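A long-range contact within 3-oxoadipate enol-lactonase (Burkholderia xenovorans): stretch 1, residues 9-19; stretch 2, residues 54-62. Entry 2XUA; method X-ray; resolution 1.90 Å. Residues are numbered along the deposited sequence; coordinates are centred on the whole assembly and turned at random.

Stretch 1 9-19: VNGTELHYRID
Stretch 2 (54-62) RVLRYDTRG

Residues 12-19 and 54-58 form neighbouring antiparallel strands, their directions 157° apart and axes approaching to 4.5 Å. A type I' turn, Val9 to Thr12, leads into the first; positive phi at Asn10 (55°) and Gly11 (69°) suits these residue types. Tyr16 faces Tyr58, Arg17 Arg57, Ile18 Leu56 and Asp19 Val55. The Arg17-Arg57 and Asp19-Val55 pairs each close a double hydrogen bond: Arg17 N to Arg57 O 2.7 Å, Arg57 N to Arg17 O 2.9 Å, Asp19 N to Val55 O 2.9 Å, Val55 N to Asp19 O 2.8 Å. Beyond the second strand, Asp59 N still reaches His15 O at 2.9 Å.

Alternation sorts the side chains. On one face, Leu56 (t, p) brings CD1 to 4.0 Å from both Ile18 CG1 and Tyr16 CD1; Ile18 is m, t, and Tyr16 and Tyr58 are both p. The other face, with Arg17, Asp19, Val55 and Arg57, is buried, and three of its four residues are charged: Arg57 (m, t, m) lays its guanidinium against Arg17 CD, while its NH2 makes a salt bridge with Asp19 OD2 (2.7 Å), which pairs the two buried charges, Asp19 being m. A water accepts from Arg57 NE (2.9 Å) and lies 2.6 Å from Asp19 OD2 and 2.9 Å from Arg17 O. Past the strand, Arg61 (p, t, p) extends back, its guanidinium face over Thr12 OG1, and Leu14 CD2 packs 3.6 Å from Asp59 O.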

# COMPACT_ATOMS: atom_id res chain seq x y z
N VAL B 9 -6.19 20.90 5.91
CA VAL B 9 -6.03 21.81 4.81
C VAL B 9 -7.36 21.98 4.07
O VAL B 9 -8.05 21.00 3.86
CB VAL B 9 -4.93 21.32 3.82
CG1 VAL B 9 -5.10 19.89 3.50
CG2 VAL B 9 -5.02 22.08 2.56
N ASN B 10 -7.73 23.22 3.70
CA ASN B 10 -8.92 23.47 2.83
C ASN B 10 -10.18 22.83 3.43
O ASN B 10 -11.06 22.35 2.70
CB ASN B 10 -8.64 22.94 1.39
CG ASN B 10 -9.42 23.68 0.28
OD1 ASN B 10 -9.75 24.89 0.38
ND2 ASN B 10 -9.68 22.95 -0.82
N GLY B 11 -10.29 22.85 4.76
CA GLY B 11 -11.42 22.24 5.46
C GLY B 11 -11.52 20.71 5.42
O GLY B 11 -12.61 20.16 5.63
N THR B 12 -10.40 20.02 5.16
CA THR B 12 -10.29 18.55 5.36
C THR B 12 -8.96 18.20 6.01
O THR B 12 -8.17 19.08 6.30
CB THR B 12 -10.10 17.71 4.06
OG1 THR B 12 -10.01 18.51 2.87
CG2 THR B 12 -11.04 16.56 3.97
N GLU B 13 -8.69 16.90 6.11
CA GLU B 13 -7.42 16.35 6.57
C GLU B 13 -6.84 15.38 5.50
O GLU B 13 -7.50 14.42 5.10
CB GLU B 13 -7.65 15.60 7.87
CG GLU B 13 -6.38 15.17 8.60
CD GLU B 13 -6.68 14.57 9.99
OE1 GLU B 13 -7.85 14.55 10.45
OE2 GLU B 13 -5.73 14.09 10.64
N LEU B 14 -5.61 15.65 5.04
CA LEU B 14 -4.97 14.79 4.04
C LEU B 14 -3.74 14.07 4.57
O LEU B 14 -2.86 14.70 5.14
CB LEU B 14 -4.54 15.60 2.82
CG LEU B 14 -5.59 16.51 2.14
CD1 LEU B 14 -4.92 17.43 1.16
CD2 LEU B 14 -6.68 15.69 1.47
N HIS B 15 -3.69 12.78 4.30
CA HIS B 15 -2.51 11.96 4.52
C HIS B 15 -1.48 12.29 3.43
O HIS B 15 -1.80 12.33 2.24
CB HIS B 15 -2.88 10.47 4.55
CG HIS B 15 -1.70 9.54 4.56
ND1 HIS B 15 -0.65 9.66 5.44
CD2 HIS B 15 -1.41 8.47 3.77
CE1 HIS B 15 0.25 8.73 5.18
NE2 HIS B 15 -0.19 7.97 4.20
N TYR B 16 -0.24 12.54 3.82
CA TYR B 16 0.79 12.80 2.80
C TYR B 16 2.11 12.07 3.09
O TYR B 16 2.33 11.56 4.21
CB TYR B 16 1.05 14.33 2.65
CG TYR B 16 1.69 14.97 3.87
CD1 TYR B 16 3.09 15.04 3.99
CD2 TYR B 16 0.90 15.49 4.90
CE1 TYR B 16 3.69 15.60 5.17
CE2 TYR B 16 1.47 16.05 6.04
CZ TYR B 16 2.86 16.11 6.17
OH TYR B 16 3.42 16.65 7.32
N ARG B 17 2.99 12.10 2.11
CA ARG B 17 4.30 11.41 2.23
C ARG B 17 5.35 12.15 1.52
O ARG B 17 5.14 12.52 0.38
CB ARG B 17 4.20 9.99 1.70
CG ARG B 17 5.46 9.16 1.88
CD ARG B 17 5.09 7.66 1.77
NE ARG B 17 4.37 7.14 2.95
CZ ARG B 17 3.93 5.89 3.08
NH1 ARG B 17 4.07 5.02 2.10
NH2 ARG B 17 3.26 5.55 4.14
N ILE B 18 6.50 12.35 2.18
CA ILE B 18 7.62 13.07 1.54
C ILE B 18 8.87 12.12 1.29
O ILE B 18 9.24 11.32 2.17
CB ILE B 18 8.05 14.27 2.41
CG1 ILE B 18 6.92 15.31 2.51
CG2 ILE B 18 9.37 14.94 1.88
CD1 ILE B 18 7.16 16.45 3.51
N ASP B 19 9.48 12.18 0.11
CA ASP B 19 10.74 11.46 -0.11
C ASP B 19 11.78 12.42 -0.68
O ASP B 19 11.43 13.48 -1.19
CB ASP B 19 10.53 10.26 -1.06
CG ASP B 19 9.60 9.21 -0.50
OD1 ASP B 19 10.13 8.22 0.08
OD2 ASP B 19 8.34 9.36 -0.66
N ARG B 54 12.70 16.88 -4.37
CA ARG B 54 11.97 16.54 -3.16
C ARG B 54 10.53 16.18 -3.60
O ARG B 54 9.92 16.90 -4.40
CB ARG B 54 11.96 17.70 -2.13
CG ARG B 54 13.37 17.92 -1.55
CD ARG B 54 13.43 19.19 -0.72
NE ARG B 54 13.34 20.39 -1.57
CZ ARG B 54 13.01 21.57 -1.08
NH1 ARG B 54 12.70 21.69 0.23
NH2 ARG B 54 12.95 22.61 -1.92
N VAL B 55 10.07 15.00 -3.15
CA VAL B 55 8.81 14.41 -3.56
C VAL B 55 7.72 14.50 -2.55
O VAL B 55 7.85 14.05 -1.39
CB VAL B 55 8.98 12.94 -3.98
CG1 VAL B 55 7.63 12.45 -4.59
CG2 VAL B 55 10.13 12.82 -5.05
N LEU B 56 6.60 15.07 -2.95
CA LEU B 56 5.40 15.03 -2.16
C LEU B 56 4.32 14.20 -2.81
O LEU B 56 3.93 14.46 -3.99
CB LEU B 56 4.88 16.48 -1.99
CG LEU B 56 3.59 16.69 -1.25
CD1 LEU B 56 3.72 16.08 0.20
CD2 LEU B 56 3.21 18.21 -1.19
N ARG B 57 3.82 13.22 -2.06
CA ARG B 57 2.63 12.45 -2.45
C ARG B 57 1.55 12.66 -1.41
O ARG B 57 1.87 12.97 -0.23
CB ARG B 57 2.96 10.95 -2.49
CG ARG B 57 3.82 10.59 -3.68
CD ARG B 57 4.11 9.06 -3.57
NE ARG B 57 5.17 8.83 -2.59
CZ ARG B 57 5.44 7.64 -1.98
NH1 ARG B 57 4.68 6.59 -2.18
NH2 ARG B 57 6.49 7.49 -1.18
N TYR B 58 0.29 12.43 -1.78
CA TYR B 58 -0.76 12.59 -0.82
C TYR B 58 -1.95 11.73 -1.25
O TYR B 58 -2.04 11.32 -2.41
CB TYR B 58 -1.13 14.11 -0.69
CG TYR B 58 -1.86 14.65 -1.89
CD1 TYR B 58 -3.26 14.84 -1.87
CD2 TYR B 58 -1.17 15.02 -3.04
CE1 TYR B 58 -3.95 15.32 -3.02
CE2 TYR B 58 -1.84 15.50 -4.17
CZ TYR B 58 -3.23 15.62 -4.15
OH TYR B 58 -3.87 16.10 -5.25
N ASP B 59 -2.81 11.43 -0.30
CA ASP B 59 -4.08 10.78 -0.59
C ASP B 59 -5.11 11.87 -0.86
O ASP B 59 -5.44 12.69 0.02
CB ASP B 59 -4.50 9.87 0.55
CG ASP B 59 -3.68 8.56 0.58
OD1 ASP B 59 -2.99 8.30 -0.38
OD2 ASP B 59 -3.72 7.78 1.55
N THR B 60 -5.63 11.86 -2.08
CA THR B 60 -6.69 12.82 -2.45
C THR B 60 -7.85 12.70 -1.45
O THR B 60 -8.11 11.64 -0.91
CB THR B 60 -7.16 12.48 -3.88
OG1 THR B 60 -6.05 12.56 -4.79
CG2 THR B 60 -8.30 13.47 -4.37
N ARG B 61 -8.58 13.78 -1.19
CA ARG B 61 -9.73 13.66 -0.29
C ARG B 61 -10.64 12.50 -0.76
O ARG B 61 -10.76 12.22 -1.95
CB ARG B 61 -10.56 14.97 -0.26
CG ARG B 61 -10.98 15.46 -1.61
CD ARG B 61 -12.13 16.54 -1.38
NE ARG B 61 -11.57 17.74 -0.74
CZ ARG B 61 -12.25 18.64 -0.03
NH1 ARG B 61 -13.57 18.51 0.15
NH2 ARG B 61 -11.62 19.70 0.47
N GLY B 62 -11.24 11.83 0.19
CA GLY B 62 -12.09 10.68 -0.06
C GLY B 62 -11.33 9.38 -0.27
O GLY B 62 -11.97 8.37 -0.52
O HOH W 1 6.67 11.08 -1.61